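PDB 3T24: porin from Pseudomonas aeruginosa, which forms a beta-barrel channel of the OprD family in the bacterial outer membrane and probably admits small carboxylate-bearing molecules. Local coordinates for residues A108-T112 and N143-I147; Y218-Y222 and F285-N289; S239-R245 and K257-F263. One frame throughout, in Å; residues are numbered along the deposited sequence.

Contact 1: residues A108-T112 and N143-I147; sequences ASKST and NSMEI
The side chain of E146 folds over the tight turn A108-S111, its carboxylate taking three hydrogen bonds from it. E146 OE2 accepts from S109 OG at a very short 2.4 Å. E146 OE1 accepts from K110 N, also very short at 2.5 Å, and from S111 OG at 2.9 Å. Rotamers m at chi1 and m at chi2 bend the glutamate back to this position. The turn is type II', with S109 at phi/psi 50/-108 and K110 at -123/29; it is closed by S111 N to A108 O at 2.9 Å and A108 N to S111 O at 3.0 Å. This two-residue turn closes the beta hairpin of strands 96-108 and 111-115 in the barrel wall, and strand 140-144 pairs antiparallel with the latter. T112 and N143 form a hydrogen-bonded pair, CA atoms 5.3 Å apart, with T112 N to N143 O 2.8 Å and N143 N to T112 O 3.0 Å. S111 and S144 follow as a non-hydrogen-bonded pair, CA atoms 4.1 Å apart; on their shared face S144 OG (chi1 t) donates to S111 OG (chi1 m) at 2.8 Å. M145 N then reaches K110 O at 3.0 Å, beyond which the backbone of E146 turns to phi/psi -62/-31. S144 also bonds through its backbone to L152 on strand 150-161.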
# COMPACT_ATOMS: atom_id res chain seq x y z
N ALA A 108 0.16 -26.17 -9.51
CA ALA A 108 -0.56 -27.44 -9.55
C ALA A 108 -1.97 -27.24 -9.02
O ALA A 108 -2.18 -26.62 -7.98
CB ALA A 108 0.16 -28.50 -8.74
N SER A 109 -2.94 -27.79 -9.74
CA SER A 109 -4.35 -27.62 -9.41
C SER A 109 -4.66 -26.13 -9.20
O SER A 109 -4.67 -25.37 -10.16
CB SER A 109 -4.75 -28.50 -8.22
OG SER A 109 -6.12 -28.32 -7.88
N LYS A 110 -4.89 -25.69 -7.96
CA LYS A 110 -5.18 -24.27 -7.72
C LYS A 110 -4.21 -23.63 -6.73
O LYS A 110 -4.55 -22.70 -6.02
CB LYS A 110 -6.63 -24.09 -7.27
CG LYS A 110 -7.62 -24.62 -8.27
CD LYS A 110 -8.98 -24.87 -7.64
CE LYS A 110 -9.81 -25.78 -8.53
NZ LYS A 110 -10.94 -26.43 -7.81
N SER A 111 -3.01 -24.16 -6.71
CA SER A 111 -1.96 -23.71 -5.84
C SER A 111 -0.80 -23.26 -6.70
O SER A 111 -0.43 -23.94 -7.65
CB SER A 111 -1.53 -24.85 -4.91
OG SER A 111 -2.63 -25.27 -4.14
N THR A 112 -0.23 -22.12 -6.35
CA THR A 112 0.79 -21.47 -7.16
C THR A 112 1.95 -21.09 -6.25
O THR A 112 1.76 -20.45 -5.22
CB THR A 112 0.21 -20.21 -7.85
OG1 THR A 112 -0.99 -20.56 -8.55
CG2 THR A 112 1.18 -19.63 -8.87
N ASN A 143 0.42 -19.28 -2.86
CA ASN A 143 -1.00 -18.98 -2.78
C ASN A 143 -1.81 -20.22 -3.18
O ASN A 143 -1.50 -20.88 -4.17
CB ASN A 143 -1.36 -17.79 -3.67
CG ASN A 143 -2.86 -17.60 -3.81
OD1 ASN A 143 -3.60 -18.55 -4.05
ND2 ASN A 143 -3.31 -16.37 -3.65
N SER A 144 -2.85 -20.52 -2.41
CA SER A 144 -3.57 -21.78 -2.54
C SER A 144 -5.07 -21.56 -2.45
O SER A 144 -5.56 -20.95 -1.51
CB SER A 144 -3.12 -22.75 -1.44
OG SER A 144 -3.52 -24.08 -1.72
N MET A 145 -5.81 -22.08 -3.42
CA MET A 145 -7.26 -21.96 -3.39
C MET A 145 -7.95 -23.29 -3.67
O MET A 145 -8.97 -23.35 -4.36
CB MET A 145 -7.69 -20.89 -4.39
CG MET A 145 -7.13 -19.52 -4.06
SD MET A 145 -7.30 -18.27 -5.35
CE MET A 145 -6.66 -16.84 -4.48
N GLU A 146 -7.39 -24.38 -3.14
CA GLU A 146 -7.95 -25.70 -3.45
C GLU A 146 -9.39 -25.86 -2.98
O GLU A 146 -10.19 -26.57 -3.59
CB GLU A 146 -7.09 -26.84 -2.88
CG GLU A 146 -5.69 -26.91 -3.47
CD GLU A 146 -5.67 -27.12 -4.98
OE1 GLU A 146 -4.80 -26.51 -5.64
OE2 GLU A 146 -6.51 -27.90 -5.52
N ILE A 147 -9.73 -25.17 -1.89
CA ILE A 147 -11.04 -25.29 -1.28
C ILE A 147 -11.91 -24.05 -1.52
O ILE A 147 -11.50 -22.93 -1.21
CB ILE A 147 -10.91 -25.58 0.22
CG1 ILE A 147 -10.29 -26.97 0.41
CG2 ILE A 147 -12.26 -25.46 0.93
CD1 ILE A 147 -9.92 -27.28 1.83

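Contact 2: residues Y218-Y222 and F285-N289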
# COMPACT_ATOMS: atom_id res chain seq x y z
N TYR A 218 9.65 -7.96 14.97
CA TYR A 218 8.29 -8.10 15.49
C TYR A 218 7.54 -9.30 14.93
O TYR A 218 7.89 -9.85 13.86
CB TYR A 218 7.47 -6.83 15.19
CG TYR A 218 7.12 -6.61 13.71
CD1 TYR A 218 5.97 -7.17 13.16
CD2 TYR A 218 7.95 -5.86 12.88
CE1 TYR A 218 5.65 -6.98 11.85
CE2 TYR A 218 7.63 -5.64 11.55
CZ TYR A 218 6.48 -6.22 11.04
OH TYR A 218 6.15 -6.01 9.73
N LYS A 219 6.51 -9.69 15.66
CA LYS A 219 5.52 -10.65 15.21
C LYS A 219 4.20 -9.91 15.19
O LYS A 219 3.94 -9.06 16.05
CB LYS A 219 5.37 -11.80 16.20
CG LYS A 219 6.65 -12.42 16.67
CD LYS A 219 6.36 -13.68 17.47
CE LYS A 219 7.41 -13.90 18.53
NZ LYS A 219 7.32 -12.84 19.58
N GLN A 220 3.34 -10.25 14.25
CA GLN A 220 2.08 -9.56 14.14
C GLN A 220 1.00 -10.55 13.73
O GLN A 220 1.21 -11.38 12.84
CB GLN A 220 2.20 -8.45 13.12
CG GLN A 220 0.95 -7.60 12.92
CD GLN A 220 1.21 -6.47 11.94
OE1 GLN A 220 0.99 -6.61 10.74
NE2 GLN A 220 1.72 -5.34 12.45
N HIS A 221 -0.15 -10.46 14.41
CA HIS A 221 -1.35 -11.20 14.05
C HIS A 221 -2.37 -10.17 13.60
O HIS A 221 -2.63 -9.19 14.31
CB HIS A 221 -1.90 -11.99 15.25
CG HIS A 221 -0.94 -13.02 15.78
ND1 HIS A 221 -1.12 -14.37 15.59
CD2 HIS A 221 0.23 -12.88 16.44
CE1 HIS A 221 -0.11 -15.03 16.13
NE2 HIS A 221 0.72 -14.15 16.66
N TYR A 222 -2.91 -10.36 12.40
CA TYR A 222 -3.87 -9.43 11.85
C TYR A 222 -5.19 -10.14 11.66
O TYR A 222 -5.26 -11.16 10.98
CB TYR A 222 -3.39 -8.89 10.50
CG TYR A 222 -3.72 -7.44 10.31
CD1 TYR A 222 -2.71 -6.47 10.31
CD2 TYR A 222 -5.03 -7.03 10.14
CE1 TYR A 222 -3.00 -5.13 10.15
CE2 TYR A 222 -5.34 -5.69 9.99
CZ TYR A 222 -4.32 -4.74 10.00
OH TYR A 222 -4.63 -3.40 9.85
N PHE A 285 1.93 1.34 15.33
CA PHE A 285 1.83 0.18 14.42
C PHE A 285 3.16 -0.29 13.82
O PHE A 285 4.02 0.52 13.46
CB PHE A 285 0.86 0.52 13.30
CG PHE A 285 0.48 -0.65 12.44
CD1 PHE A 285 -0.19 -1.73 12.99
CD2 PHE A 285 0.78 -0.66 11.08
CE1 PHE A 285 -0.55 -2.82 12.19
CE2 PHE A 285 0.42 -1.72 10.29
CZ PHE A 285 -0.25 -2.81 10.83
N ALA A 286 3.33 -1.60 13.71
CA ALA A 286 4.56 -2.19 13.14
C ALA A 286 4.41 -2.60 11.67
O ALA A 286 3.50 -3.38 11.33
CB ALA A 286 5.01 -3.39 13.96
N TYR A 287 5.29 -2.09 10.81
CA TYR A 287 5.29 -2.50 9.39
C TYR A 287 6.64 -2.30 8.70
O TYR A 287 7.42 -1.44 9.11
CB TYR A 287 4.15 -1.86 8.58
CG TYR A 287 4.16 -0.33 8.50
CD1 TYR A 287 4.41 0.32 7.30
CD2 TYR A 287 3.87 0.45 9.61
CE1 TYR A 287 4.38 1.71 7.21
CE2 TYR A 287 3.84 1.83 9.53
CZ TYR A 287 4.10 2.46 8.33
OH TYR A 287 4.07 3.85 8.24
N ILE A 288 6.91 -3.11 7.68
CA ILE A 288 8.20 -3.06 6.98
C ILE A 288 8.49 -1.65 6.50
O ILE A 288 7.62 -0.98 5.94
CB ILE A 288 8.30 -4.10 5.80
CG1 ILE A 288 8.25 -5.53 6.35
CG2 ILE A 288 9.58 -3.91 4.99
CD1 ILE A 288 7.65 -6.52 5.39
N ASN A 289 9.71 -1.20 6.75
CA ASN A 289 10.12 0.12 6.33
C ASN A 289 10.09 0.22 4.80
O ASN A 289 10.71 -0.59 4.12
CB ASN A 289 11.51 0.42 6.85
CG ASN A 289 11.94 1.83 6.55
OD1 ASN A 289 11.14 2.74 6.60
ND2 ASN A 289 13.19 2.00 6.19
O HOH W 1 2.12 -4.68 9.19
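Y218 points its ring at the loop after strand 270-280: A286 CB lies over the ring face, 3.9 Å from the centroid and 10° off the normal, a CH-pi contact. Its hydroxyl end runs on along the loop, Y218 OH coming within 3.6 Å of Y287 CA. K219 turns away, and Q220, two residues on, again faces the loop. Its side chain is extended (chi1 and chi2 t); Q220 NE2 donates to A286 O at 2.9 Å and also bonds S246 on the next strand. Water 1 links the same two residues, 2.7 Å from Q220 OE1 and 2.9 Å from A286 O. H221 is out of reach of the loop. F285 CZ lies at the edge of the Y222 ring, 3.7 Å from Y222 CE1, and F285 continues onto A258. The touching parts run 110° apart, so the loop crosses the strand instead of pairing with it. Such inward-folded loops lying against the inner barrel wall are a hallmark of porins, where they narrow the channel; residues 285-289 probably do so here.

Contact 3: residues S239-R245 and K257-F263; sequences SDIRWAR and KALNAMF
This is an antiparallel strand pairing in the barrel wall, between the arms of the beta hairpin 235-248/255-267, axes 4.7 Å apart at 176°. D240-M262, R242-N260 and A244-A258 are hydrogen-bonded pairs; S239-F263, I241-A261, W243-L259 and R245-K257 are non-hydrogen-bonded. D240 N to M262 O and M262 N to D240 O are both 2.9 Å, A244 N to A258 O 3.1 Å, A258 N to A244 O 2.9 Å and N260 N to R242 O 3.1 Å; R242 N to N260 O, 3.0 Å, is weak. One face is mainly apolar in its middle (I241, W243, L259, A261, F263), with R245 and K257 at one end and S239 at the other; I241 CD1 meets F263 CZ at 3.8 Å. The other mixes D240, R242 and N260 with A244, A258 and M262; extended R242 (m, t, t) salt-bridges D240, R242 NE to D240 OD1 3.0 Å. This is consistent with a first face turned in its middle to the membrane and a D240/R242/N260 face turned to the barrel interior.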
# COMPACT_ATOMS: atom_id res chain seq x y z
N SER A 239 -18.60 -2.80 5.45
CA SER A 239 -17.99 -2.73 6.77
C SER A 239 -16.63 -3.43 6.75
O SER A 239 -16.55 -4.63 6.48
CB SER A 239 -18.88 -3.38 7.83
OG SER A 239 -20.02 -2.58 8.09
N ASP A 240 -15.58 -2.66 7.03
CA ASP A 240 -14.21 -3.15 6.99
C ASP A 240 -13.63 -3.05 8.40
O ASP A 240 -13.19 -1.97 8.81
CB ASP A 240 -13.40 -2.28 6.04
CG ASP A 240 -12.04 -2.90 5.67
OD1 ASP A 240 -11.48 -3.69 6.45
OD2 ASP A 240 -11.55 -2.58 4.57
N ILE A 241 -13.65 -4.15 9.14
CA ILE A 241 -13.17 -4.12 10.53
C ILE A 241 -11.86 -4.90 10.66
O ILE A 241 -11.72 -5.99 10.11
CB ILE A 241 -14.25 -4.60 11.56
CG1 ILE A 241 -15.39 -3.60 11.68
CG2 ILE A 241 -13.64 -4.73 12.96
CD1 ILE A 241 -16.20 -3.42 10.44
N ARG A 242 -10.92 -4.31 11.39
CA ARG A 242 -9.54 -4.79 11.44
C ARG A 242 -8.97 -4.70 12.84
O ARG A 242 -9.28 -3.78 13.59
CB ARG A 242 -8.67 -3.92 10.54
CG ARG A 242 -9.17 -3.78 9.11
CD ARG A 242 -8.19 -2.94 8.32
NE ARG A 242 -8.66 -2.69 6.97
CZ ARG A 242 -7.99 -1.94 6.10
NH1 ARG A 242 -6.84 -1.37 6.44
NH2 ARG A 242 -8.49 -1.76 4.88
N TRP A 243 -8.09 -5.64 13.17
CA TRP A 243 -7.44 -5.63 14.47
C TRP A 243 -6.13 -6.38 14.40
O TRP A 243 -6.09 -7.51 13.94
CB TRP A 243 -8.35 -6.25 15.53
CG TRP A 243 -7.80 -6.11 16.90
CD1 TRP A 243 -7.93 -5.03 17.73
CD2 TRP A 243 -7.02 -7.07 17.61
NE1 TRP A 243 -7.29 -5.27 18.92
CE2 TRP A 243 -6.72 -6.51 18.87
CE3 TRP A 243 -6.56 -8.35 17.31
CZ2 TRP A 243 -5.97 -7.19 19.82
CZ3 TRP A 243 -5.82 -9.02 18.25
CH2 TRP A 243 -5.52 -8.44 19.49
N ALA A 244 -5.06 -5.75 14.85
CA ALA A 244 -3.74 -6.35 14.74
C ALA A 244 -3.00 -6.23 16.05
O ALA A 244 -2.99 -5.17 16.68
CB ALA A 244 -2.94 -5.68 13.64
N ARG A 245 -2.38 -7.33 16.46
CA ARG A 245 -1.53 -7.36 17.63
C ARG A 245 -0.10 -7.54 17.12
O ARG A 245 0.19 -8.50 16.38
CB ARG A 245 -1.96 -8.51 18.56
CG ARG A 245 -1.06 -8.78 19.76
CD ARG A 245 -0.82 -7.49 20.49
NE ARG A 245 -0.20 -7.65 21.81
CZ ARG A 245 0.60 -6.74 22.35
NH1 ARG A 245 0.88 -5.63 21.68
NH2 ARG A 245 1.13 -6.94 23.55
N LYS A 257 -1.35 -2.67 19.69
CA LYS A 257 -2.61 -3.16 19.18
C LYS A 257 -3.20 -2.06 18.31
O LYS A 257 -3.16 -0.88 18.67
CB LYS A 257 -3.55 -3.53 20.33
CG LYS A 257 -2.86 -4.30 21.44
CD LYS A 257 -3.85 -4.81 22.48
CE LYS A 257 -3.15 -5.60 23.58
NZ LYS A 257 -2.17 -4.77 24.35
N ALA A 258 -3.74 -2.44 17.17
CA ALA A 258 -4.26 -1.47 16.23
C ALA A 258 -5.67 -1.84 15.86
O ALA A 258 -5.89 -2.73 15.05
CB ALA A 258 -3.39 -1.42 14.99
N LEU A 259 -6.64 -1.15 16.45
CA LEU A 259 -8.02 -1.32 16.04
C LEU A 259 -8.32 -0.26 15.00
O LEU A 259 -8.09 0.93 15.23
CB LEU A 259 -8.97 -1.21 17.22
CG LEU A 259 -10.48 -1.35 16.96
CD1 LEU A 259 -10.85 -2.65 16.23
CD2 LEU A 259 -11.31 -1.18 18.26
N ASN A 260 -8.81 -0.69 13.85
CA ASN A 260 -9.13 0.25 12.79
C ASN A 260 -10.23 -0.30 11.89
O ASN A 260 -10.18 -1.45 11.47
CB ASN A 260 -7.88 0.70 12.00
CG ASN A 260 -7.18 -0.44 11.28
OD1 ASN A 260 -7.08 -0.43 10.06
ND2 ASN A 260 -6.67 -1.41 12.03
N ALA A 261 -11.22 0.53 11.64
CA ALA A 261 -12.40 0.12 10.91
C ALA A 261 -12.91 1.26 10.03
O ALA A 261 -12.81 2.43 10.38
CB ALA A 261 -13.48 -0.32 11.87
N MET A 262 -13.44 0.90 8.87
CA MET A 262 -14.00 1.88 7.95
C MET A 262 -15.37 1.41 7.52
O MET A 262 -15.59 0.22 7.27
CB MET A 262 -13.11 2.05 6.71
CG MET A 262 -13.60 3.17 5.79
SD MET A 262 -12.53 4.63 5.79
CE MET A 262 -11.05 3.95 5.02
N PHE A 263 -16.28 2.37 7.42
CA PHE A 263 -17.63 2.08 6.98
C PHE A 263 -17.89 2.97 5.79
O PHE A 263 -17.73 4.19 5.88
CB PHE A 263 -18.60 2.35 8.12
CG PHE A 263 -18.36 1.49 9.32
CD1 PHE A 263 -19.00 0.28 9.46
CD2 PHE A 263 -17.45 1.87 10.28
CE1 PHE A 263 -18.76 -0.53 10.55
CE2 PHE A 263 -17.20 1.08 11.38
CZ PHE A 263 -17.86 -0.13 11.51

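In the fold
Contacts 2 and 3 share one barrel region: strand 218-230 neighbours strand 235-248, and H221 N comes within 2.8 Å of R245 O, a probable hydrogen bond. Contact 3 forms the wall, and contact 2 lays a loop against its inner side. In the same sheet, contact 1 has its nearest atoms about 16 Å from contact 2 and 18 Å from contact 3. The touching residues of contact 2 are all buried and combine aromatic packing with one side-chain hydrogen bond and a water; contact 3 is partly buried, with a largely apolar face ending in R245 and K257 and a mixed face holding a salt bridge; contact 1, at the surface, relies on short polar bonds around a turn.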